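Side-chain contacts in putative phosphomethylpyrimidine kinase (Bacteroides thetaiotaomicron, PDB 3MBH), which probably phosphorylates pyridoxal using ATP, as a ribokinase-clan enzyme, and holds pyridoxal in this crystal: residues A[190-193]-A[194-197]; A[199-203]-A[204-208]; A[102-105]-A[106-109]. One frame throughout, in Å; residues are numbered along the deposited sequence. Where two conformers were deposited one is given.

Interaction 1 of 3, residues A[190-193]-A[194-197]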
loop_
_atom_site.group_PDB
_atom_site.type_symbol
_atom_site.label_atom_id
_atom_site.label_comp_id
_atom_site.label_asym_id
_atom_site.label_seq_id
_atom_site.Cartn_x
_atom_site.Cartn_y
_atom_site.Cartn_z
ATOM N N HIS A 190 -22.871 26.377 -15.987
ATOM C CA HIS A 190 -23.706 27.559 -15.805
ATOM C C HIS A 190 -23.720 28.024 -14.337
ATOM O O HIS A 190 -24.003 27.222 -13.414
ATOM C CB HIS A 190 -25.137 27.262 -16.269
ATOM C CG HIS A 190 -25.993 28.476 -16.334
ATOM N ND1 HIS A 190 -25.682 29.551 -17.143
ATOM C CD2 HIS A 190 -27.120 28.815 -15.664
ATOM C CE1 HIS A 190 -26.599 30.492 -16.985
ATOM N NE2 HIS A 190 -27.480 30.068 -16.093
ATOM N N ASP A 191 -23.380 29.298 -14.115
ATOM C CA ASP A 191 -23.407 29.896 -12.766
ATOM C C ASP A 191 -22.407 29.275 -11.817
ATOM O O ASP A 191 -22.527 29.431 -10.612
ATOM C CB ASP A 191 -24.806 29.772 -12.113
ATOM C CG ASP A 191 -25.771 30.828 -12.574
ATOM O OD1 ASP A 191 -25.628 31.350 -13.711
ATOM O OD2 ASP A 191 -26.695 31.131 -11.774
ATOM N N GLU A 192 -21.443 28.543 -12.342
ATOM C CA GLU A 192 -20.406 27.975 -11.510
ATOM C C GLU A 192 -19.142 28.043 -12.312
ATOM O O GLU A 192 -18.789 27.098 -13.023
ATOM C CB GLU A 192 -20.738 26.562 -11.133
ATOM C CG GLU A 192 -21.871 26.464 -10.153
ATOM C CD GLU A 192 -21.894 25.111 -9.533
ATOM O OE1 GLU A 192 -22.199 24.144 -10.277
ATOM O OE2 GLU A 192 -21.553 25.001 -8.333
ATOM N N PRO A 193 -18.469 29.189 -12.223
ATOM C CA PRO A 193 -17.271 29.466 -13.004
ATOM C C PRO A 193 -15.984 28.840 -12.457
ATOM O O PRO A 193 -14.961 28.911 -13.119
ATOM C CB PRO A 193 -17.187 30.998 -12.973
ATOM C CG PRO A 193 -17.852 31.382 -11.698
ATOM C CD PRO A 193 -18.828 30.313 -11.329
ATOM N N HIS A 194 -16.032 28.242 -11.276
ATOM C CA HIS A 194 -14.873 27.531 -10.749
ATOM C C HIS A 194 -14.922 26.053 -11.142
ATOM O O HIS A 194 -14.079 25.263 -10.717
ATOM C CB HIS A 194 -14.796 27.664 -9.226
ATOM C CG HIS A 194 -14.938 29.076 -8.724
ATOM N ND1 HIS A 194 -13.855 29.856 -8.371
ATOM C CD2 HIS A 194 -16.037 29.834 -8.497
ATOM C CE1 HIS A 194 -14.282 31.036 -7.957
ATOM N NE2 HIS A 194 -15.602 31.049 -8.025
ATOM N N LYS A 195 -15.903 25.686 -11.966
ATOM C CA LYS A 195 -16.129 24.291 -12.304
ATOM C C LYS A 195 -16.107 24.005 -13.780
ATOM O O LYS A 195 -16.368 24.854 -14.606
ATOM C CB LYS A 195 -17.459 23.804 -11.705
ATOM C CG LYS A 195 -17.476 23.857 -10.175
ATOM C CD LYS A 195 -18.700 23.170 -9.624
ATOM C CE LYS A 195 -18.669 23.184 -8.096
ATOM N NZ LYS A 195 -19.898 22.581 -7.538
ATOM N N THR A 196 -15.849 22.740 -14.050
ATOM C CA THR A 196 -15.830 22.171 -15.345
ATOM C C THR A 196 -16.719 20.907 -15.320
ATOM O O THR A 196 -16.912 20.291 -14.243
ATOM C CB THR A 196 -14.352 21.833 -15.741
ATOM O OG1 THR A 196 -14.289 21.602 -17.118
ATOM C CG2 THR A 196 -13.838 20.590 -15.046
ATOM N N SER A 197 -17.296 20.573 -16.472
ATOM C CA SER A 197 -17.958 19.275 -16.669
ATOM C C SER A 197 -17.353 18.497 -17.840
ATOM O O SER A 197 -16.686 19.064 -18.716
ATOM C CB SER A 197 -19.470 19.418 -16.824
ATOM O OG SER A 197 -19.777 20.501 -17.678
HETATM O O HOH W 1 -17.695 26.732 -15.547
#
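Lys195 reaches back along the chain to Glu192, three residues earlier, and the two side chains close over a tight turn with a salt bridge at their ends. The lysine can be traced from its root. Its CB stands 3.8 Å from Glu192 O, still beside the backbone of the turn. CG is directed anti to the carbonyl carbon (chi1 -63°), and from there the chain runs fully extended. CD comes alongside the carboxylate, 3.6 Å from Glu192 OE2 and nearly as close to OE1, so aliphatic carbon packs on the polar group before the charge is reached. CE closes to 3.4 Å from Glu192 OE2, and NZ completes the approach at 3.0 Å from the same oxygen. The ammonium meets OE2 on its syn side, but 31° out of the carboxylate plane, so the bridge is made somewhat askew. Glu192 is also extended beyond CG, and the two side chains meet at an oblique angle.

Within the turn the backbone link is weak: Lys195 N donates to Glu192 O over 3.4 Å, with 148° at the hydrogen. A water lies within hydrogen-bonding distance of Glu192 O and Lys195 O, though its two protons cannot serve every acceptor near it. Pro193 and His194 occupy the corner, their side chains side by side, and His194 packs on Ile291 of a neighbouring subunit. The Lys195 side chain also touches Val189 and Thr212, on the strands that flank 195-202. Glu192 to Lys195 form a type I beta turn, its type given by the backbone angles of Pro193 and His194, with the weak Lys195-to-Glu192 bond across it, part of the surface loop that connects antiparallel strands 181-189 and 195-202.

Interaction 2 of 3, residues A[199-203]-A[204-208]; sequences YAYNR and QGNRY
Two residues, Asn206 and Arg207, stand opposite one, Asn202, the signature of a G1 beta bulge, here at the tip of the hairpin formed by strands 195-202 and 207-213. Within the bulge Asn202 and Arg207 keep an antiparallel hydrogen-bonded pair, with Asn202 N to Arg207 O at 2.9 Å; beyond it Tyr201 and Tyr208 form the non-hydrogen-bonded pair. The bulge also brings the Asn206 amide to Tyr201. Tyr201 OH donates to Asn206 OD1 over 2.7 Å, in the carbonyl plane and on a lone pair (C=O...donor angle 137°), while the ring and amide planes stand nearly perpendicular. With CG anti to the backbone N (chi1 171°), the Tyr201 ring extends beside the second strand and sets CD1 over one face of Tyr208, 3.3 Å from its CZ. The rings are inclined by 37°, with centroids 4.5 Å apart. A serine at Tyr201 would probably leave Asn206 OD1 without its phenolic donor and open a gap against the face of Tyr208. Lys168 adds a cation-pi contact to Tyr208, and Arg207 makes another with Phe260 of a neighbouring subunit. Asn202 OD1, already bonded to Gln180 NE2, closes an Asx turn by accepting Gln204 N at 3.1 Å, the donor lying well above the side-chain carbonyl plane.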
loop_
_atom_site.group_PDB
_atom_site.type_symbol
_atom_site.label_atom_id
_atom_site.label_comp_id
_atom_site.label_asym_id
_atom_site.label_seq_id
_atom_site.Cartn_x
_atom_site.Cartn_y
_atom_site.Cartn_z
ATOM N N TYR A 199 -18.704 15.373 -20.479
ATOM C CA TYR A 199 -19.872 14.682 -21.005
ATOM C C TYR A 199 -19.348 13.513 -21.839
ATOM O O TYR A 199 -18.232 13.593 -22.376
ATOM C CB TYR A 199 -20.693 15.609 -21.863
ATOM C CG TYR A 199 -21.436 16.682 -21.124
ATOM C CD1 TYR A 199 -20.786 17.832 -20.647
ATOM C CD2 TYR A 199 -22.825 16.585 -20.937
ATOM C CE1 TYR A 199 -21.526 18.833 -19.976
ATOM C CE2 TYR A 199 -23.546 17.575 -20.311
ATOM C CZ TYR A 199 -22.900 18.680 -19.810
ATOM O OH TYR A 199 -23.683 19.654 -19.209
ATOM N N ALA A 200 -20.090 12.399 -21.874
ATOM C CA ALA A 200 -19.662 11.223 -22.655
ATOM C C ALA A 200 -20.874 10.448 -23.163
ATOM O O ALA A 200 -22.005 10.498 -22.593
ATOM C CB ALA A 200 -18.779 10.304 -21.827
ATOM N N TYR A 201 -20.626 9.728 -24.242
ATOM C CA TYR A 201 -21.625 8.884 -24.860
ATOM C C TYR A 201 -20.974 7.547 -25.249
ATOM O O TYR A 201 -19.858 7.501 -25.703
ATOM C CB TYR A 201 -22.243 9.599 -26.040
ATOM C CG TYR A 201 -23.129 8.726 -26.848
ATOM C CD1 TYR A 201 -24.346 8.361 -26.365
ATOM C CD2 TYR A 201 -22.743 8.275 -28.107
ATOM C CE1 TYR A 201 -25.178 7.526 -27.069
ATOM C CE2 TYR A 201 -23.549 7.453 -28.835
ATOM C CZ TYR A 201 -24.782 7.097 -28.318
ATOM O OH TYR A 201 -25.632 6.300 -28.996
ATOM N N ASN A 202 -21.688 6.459 -25.026
ATOM C CA ASN A 202 -21.250 5.121 -25.425
ATOM C C ASN A 202 -22.343 4.611 -26.337
ATOM O O ASN A 202 -23.490 4.386 -25.906
ATOM C CB ASN A 202 -21.075 4.198 -24.198
ATOM C CG ASN A 202 -20.333 2.938 -24.520
ATOM O OD1 ASN A 202 -20.177 2.580 -25.680
ATOM N ND2 ASN A 202 -19.859 2.260 -23.506
ATOM N N ARG A 203 -22.008 4.424 -27.591
ATOM C CA ARG A 203 -22.997 3.939 -28.559
ATOM C C ARG A 203 -23.422 2.522 -28.143
ATOM O O ARG A 203 -24.555 2.137 -28.316
ATOM C CB ARG A 203 -22.400 3.943 -29.978
ATOM C CG ARG A 203 -23.441 3.621 -31.104
ATOM C CD ARG A 203 -22.834 3.802 -32.519
ATOM N NE ARG A 203 -21.555 3.088 -32.671
ATOM C CZ ARG A 203 -20.404 3.601 -33.157
ATOM N NH1 ARG A 203 -20.336 4.859 -33.599
ATOM N NH2 ARG A 203 -19.295 2.836 -33.220
ATOM N N GLN A 204 -22.509 1.766 -27.535
ATOM C CA GLN A 204 -22.866 0.474 -27.056
ATOM C C GLN A 204 -23.643 0.608 -25.735
ATOM O O GLN A 204 -23.043 0.844 -24.675
ATOM C CB GLN A 204 -21.627 -0.333 -26.852
ATOM C CG GLN A 204 -21.909 -1.663 -26.296
ATOM C CD GLN A 204 -22.419 -2.640 -27.317
ATOM O OE1 GLN A 204 -22.013 -2.613 -28.516
ATOM N NE2 GLN A 204 -23.294 -3.550 -26.855
ATOM N N GLY A 205 -24.955 0.397 -25.797
ATOM C CA GLY A 205 -25.846 0.612 -24.667
ATOM C C GLY A 205 -26.521 1.979 -24.752
ATOM O O GLY A 205 -27.510 2.228 -24.055
ATOM N N ASN A 206 -25.979 2.862 -25.600
ATOM C CA ASN A 206 -26.620 4.147 -25.926
ATOM C C ASN A 206 -26.815 4.952 -24.658
ATOM O O ASN A 206 -27.890 5.464 -24.408
ATOM C CB ASN A 206 -27.940 3.914 -26.663
ATOM C CG ASN A 206 -28.617 5.214 -27.158
ATOM O OD1 ASN A 206 -28.027 6.062 -27.810
ATOM N ND2 ASN A 206 -29.897 5.327 -26.865
ATOM N N ARG A 207 -25.763 5.044 -23.846
ATOM C CA ARG A 207 -25.825 5.778 -22.581
ATOM C C ARG A 207 -25.014 7.077 -22.652
ATOM O O ARG A 207 -23.994 7.139 -23.326
ATOM C CB ARG A 207 -25.358 4.892 -21.398
ATOM C CG ARG A 207 -26.267 3.727 -21.105
ATOM C CD ARG A 207 -25.864 3.053 -19.830
ATOM N NE ARG A 207 -26.666 1.884 -19.501
ATOM C CZ ARG A 207 -26.441 0.650 -19.968
ATOM N NH1 ARG A 207 -25.453 0.372 -20.824
ATOM N NH2 ARG A 207 -27.213 -0.333 -19.567
ATOM N N TYR A 208 -25.504 8.089 -21.936
ATOM C CA TYR A 208 -24.905 9.424 -21.821
ATOM C C TYR A 208 -24.528 9.694 -20.375
ATOM O O TYR A 208 -25.322 9.428 -19.476
ATOM C CB TYR A 208 -25.928 10.493 -22.241
ATOM C CG TYR A 208 -26.322 10.432 -23.685
ATOM C CD1 TYR A 208 -27.365 9.588 -24.124
ATOM C CD2 TYR A 208 -25.699 11.252 -24.625
ATOM C CE1 TYR A 208 -27.711 9.530 -25.465
ATOM C CE2 TYR A 208 -26.050 11.199 -25.941
ATOM C CZ TYR A 208 -27.033 10.327 -26.368
ATOM O OH TYR A 208 -27.342 10.332 -27.711
#

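Interaction 3 of 3, residues A[102-105]-A[106-109]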
loop_
_atom_site.group_PDB
_atom_site.type_symbol
_atom_site.label_atom_id
_atom_site.label_comp_id
_atom_site.label_asym_id
_atom_site.label_seq_id
_atom_site.Cartn_x
_atom_site.Cartn_y
_atom_site.Cartn_z
ATOM N N PHE A 102 -2.274 -1.853 -38.118
ATOM C CA PHE A 102 -1.890 -2.438 -36.835
ATOM C C PHE A 102 -3.062 -2.752 -35.942
ATOM O O PHE A 102 -2.905 -3.249 -34.817
ATOM C CB PHE A 102 -0.882 -1.535 -36.103
ATOM C CG PHE A 102 0.529 -1.697 -36.589
ATOM C CD1 PHE A 102 0.945 -1.117 -37.761
ATOM C CD2 PHE A 102 1.441 -2.455 -35.884
ATOM C CE1 PHE A 102 2.271 -1.259 -38.206
ATOM C CE2 PHE A 102 2.754 -2.607 -36.330
ATOM C CZ PHE A 102 3.166 -1.990 -37.482
ATOM N N ARG A 103 -4.258 -2.426 -36.383
ATOM C CA ARG A 103 -5.371 -2.668 -35.481
ATOM C C ARG A 103 -5.635 -4.166 -35.468
ATOM O O ARG A 103 -5.252 -4.894 -36.376
ATOM C CB ARG A 103 -6.608 -1.876 -35.828
ATOM C CG ARG A 103 -7.261 -2.285 -37.090
ATOM C CD ARG A 103 -8.275 -1.181 -37.498
ATOM N NE ARG A 103 -9.205 -0.942 -36.412
ATOM C CZ ARG A 103 -9.812 0.208 -36.134
ATOM N NH1 ARG A 103 -9.624 1.289 -36.885
ATOM N NH2 ARG A 103 -10.618 0.265 -35.073
ATOM N N GLN A 104 -6.196 -4.626 -34.371
ATOM C CA GLN A 104 -6.582 -6.022 -34.254
ATOM C C GLN A 104 -8.051 -6.007 -33.929
ATOM O O GLN A 104 -8.627 -4.947 -33.687
ATOM C CB GLN A 104 -5.734 -6.724 -33.176
ATOM C CG GLN A 104 -4.284 -6.836 -33.611
ATOM C CD GLN A 104 -3.365 -7.394 -32.548
ATOM O OE1 GLN A 104 -2.831 -6.657 -31.702
ATOM N NE2 GLN A 104 -3.118 -8.697 -32.623
ATOM N N PRO A 105 -8.691 -7.173 -33.984
ATOM C CA PRO A 105 -10.088 -7.259 -33.552
ATOM C C PRO A 105 -10.322 -6.801 -32.113
ATOM O O PRO A 105 -11.337 -6.199 -31.821
ATOM C CB PRO A 105 -10.399 -8.757 -33.704
ATOM C CG PRO A 105 -9.418 -9.258 -34.709
ATOM C CD PRO A 105 -8.176 -8.444 -34.522
ATOM N N ASP A 106 -9.406 -7.086 -31.200
ATOM C CA ASP A 106 -9.578 -6.596 -29.815
ATOM C C ASP A 106 -8.929 -5.221 -29.565
ATOM O O ASP A 106 -8.897 -4.795 -28.418
ATOM C CB ASP A 106 -9.028 -7.607 -28.767
ATOM C CG ASP A 106 -9.796 -8.962 -28.755
ATOM O OD1 ASP A 106 -10.981 -9.028 -29.208
ATOM O OD2 ASP A 106 -9.215 -9.982 -28.278
ATOM N N SER A 107 -8.406 -4.521 -30.577
ATOM C CA SER A 107 -7.716 -3.211 -30.306
ATOM C C SER A 107 -8.619 -2.079 -29.807
ATOM O O SER A 107 -9.850 -2.060 -29.985
ATOM C CB SER A 107 -6.936 -2.664 -31.507
ATOM O OG SER A 107 -6.031 -3.598 -32.038
ATOM N N LEU A 108 -7.979 -1.171 -29.096
ATOM C CA LEU A 108 -8.620 0.034 -28.636
ATOM C C LEU A 108 -7.835 1.112 -29.353
ATOM O O LEU A 108 -6.624 1.163 -29.181
ATOM C CB LEU A 108 -8.422 0.123 -27.124
ATOM C CG LEU A 108 -9.009 1.360 -26.463
ATOM C CD1 LEU A 108 -10.514 1.362 -26.549
ATOM C CD2 LEU A 108 -8.502 1.422 -25.043
ATOM N N ILE A 109 -8.500 1.866 -30.213
ATOM C CA ILE A 109 -7.939 2.997 -30.897
ATOM C C ILE A 109 -8.521 4.255 -30.224
ATOM O O ILE A 109 -9.768 4.484 -30.221
ATOM C CB ILE A 109 -8.236 3.003 -32.437
ATOM C CG1 ILE A 109 -7.875 1.652 -33.087
ATOM C CG2 ILE A 109 -7.544 4.170 -33.106
ATOM C CD1 ILE A 109 -6.417 1.070 -32.757
HETATM O O HOH W 2 -3.699 -2.206 -32.141
HETATM O O HOH W 3 -10.815 -1.130 -32.755
#
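Ser107 OG accepts the backbone N-H of Gln104 over a short 2.6 Å, with 148° at the hydrogen. The hydroxyl stands anti to its own carbonyl carbon (chi1 -53°), which turns it back over the preceding chain. In return Ser107 N donates to Gln104 O at 3.1 Å, closing a type I beta turn; this N-H approaches from well above the carbonyl plane. A second contact joins Arg103 to Ile109: CG1 lies over one face of the guanidinium, 3.7 Å from NH2, and the side chains meet at about a right angle.

In the next layer one water accepts a hydrogen bond from Ser107 OG at 2.7 Å and donates to Phe102 O, and another accepts from Arg103 NH2 and donates to Ser107 O. Farther out, Lys139 O receives Arg103 NH1, while Asp141 OD2 accepts Ile109 N and its OD1 makes a long, weak ion pair with Arg103 NH2, which probably helps to place the arginine beside the strand. The serine hydroxyl thus both accepts and donates, tying the end of helix 91-102, through a water to Phe102 O, to the start of strand 108-111, while the guanidinium has polar partners at NH1 and NH2 and aliphatic Ile109 CG1 over one face.

Overall arrangement
Along the chain the order is interaction 3, then 1, then 2, and all three reach the same mixed sheet. Interaction 3 leads from helix 91-102 into the parallel strand 108-111, whereas interactions 1 and 2 mark the beginning and end of strand 195-202, which belongs to the antiparallel part of the sheet. Their segments nearly adjoin in sequence, yet the centres of 1 and 2 are about 23 Å apart. Interactions 1 and 3 lie on opposite sides of the chain's centre, about 37 Å between centres; for 2 and 3 it is about 20 Å between centres. None touches another, so they are separate local turns, two at the ends of one antiparallel strand and one leading into a parallel strand, and interactions 1 and 2 lie away from the pyridoxal pocket.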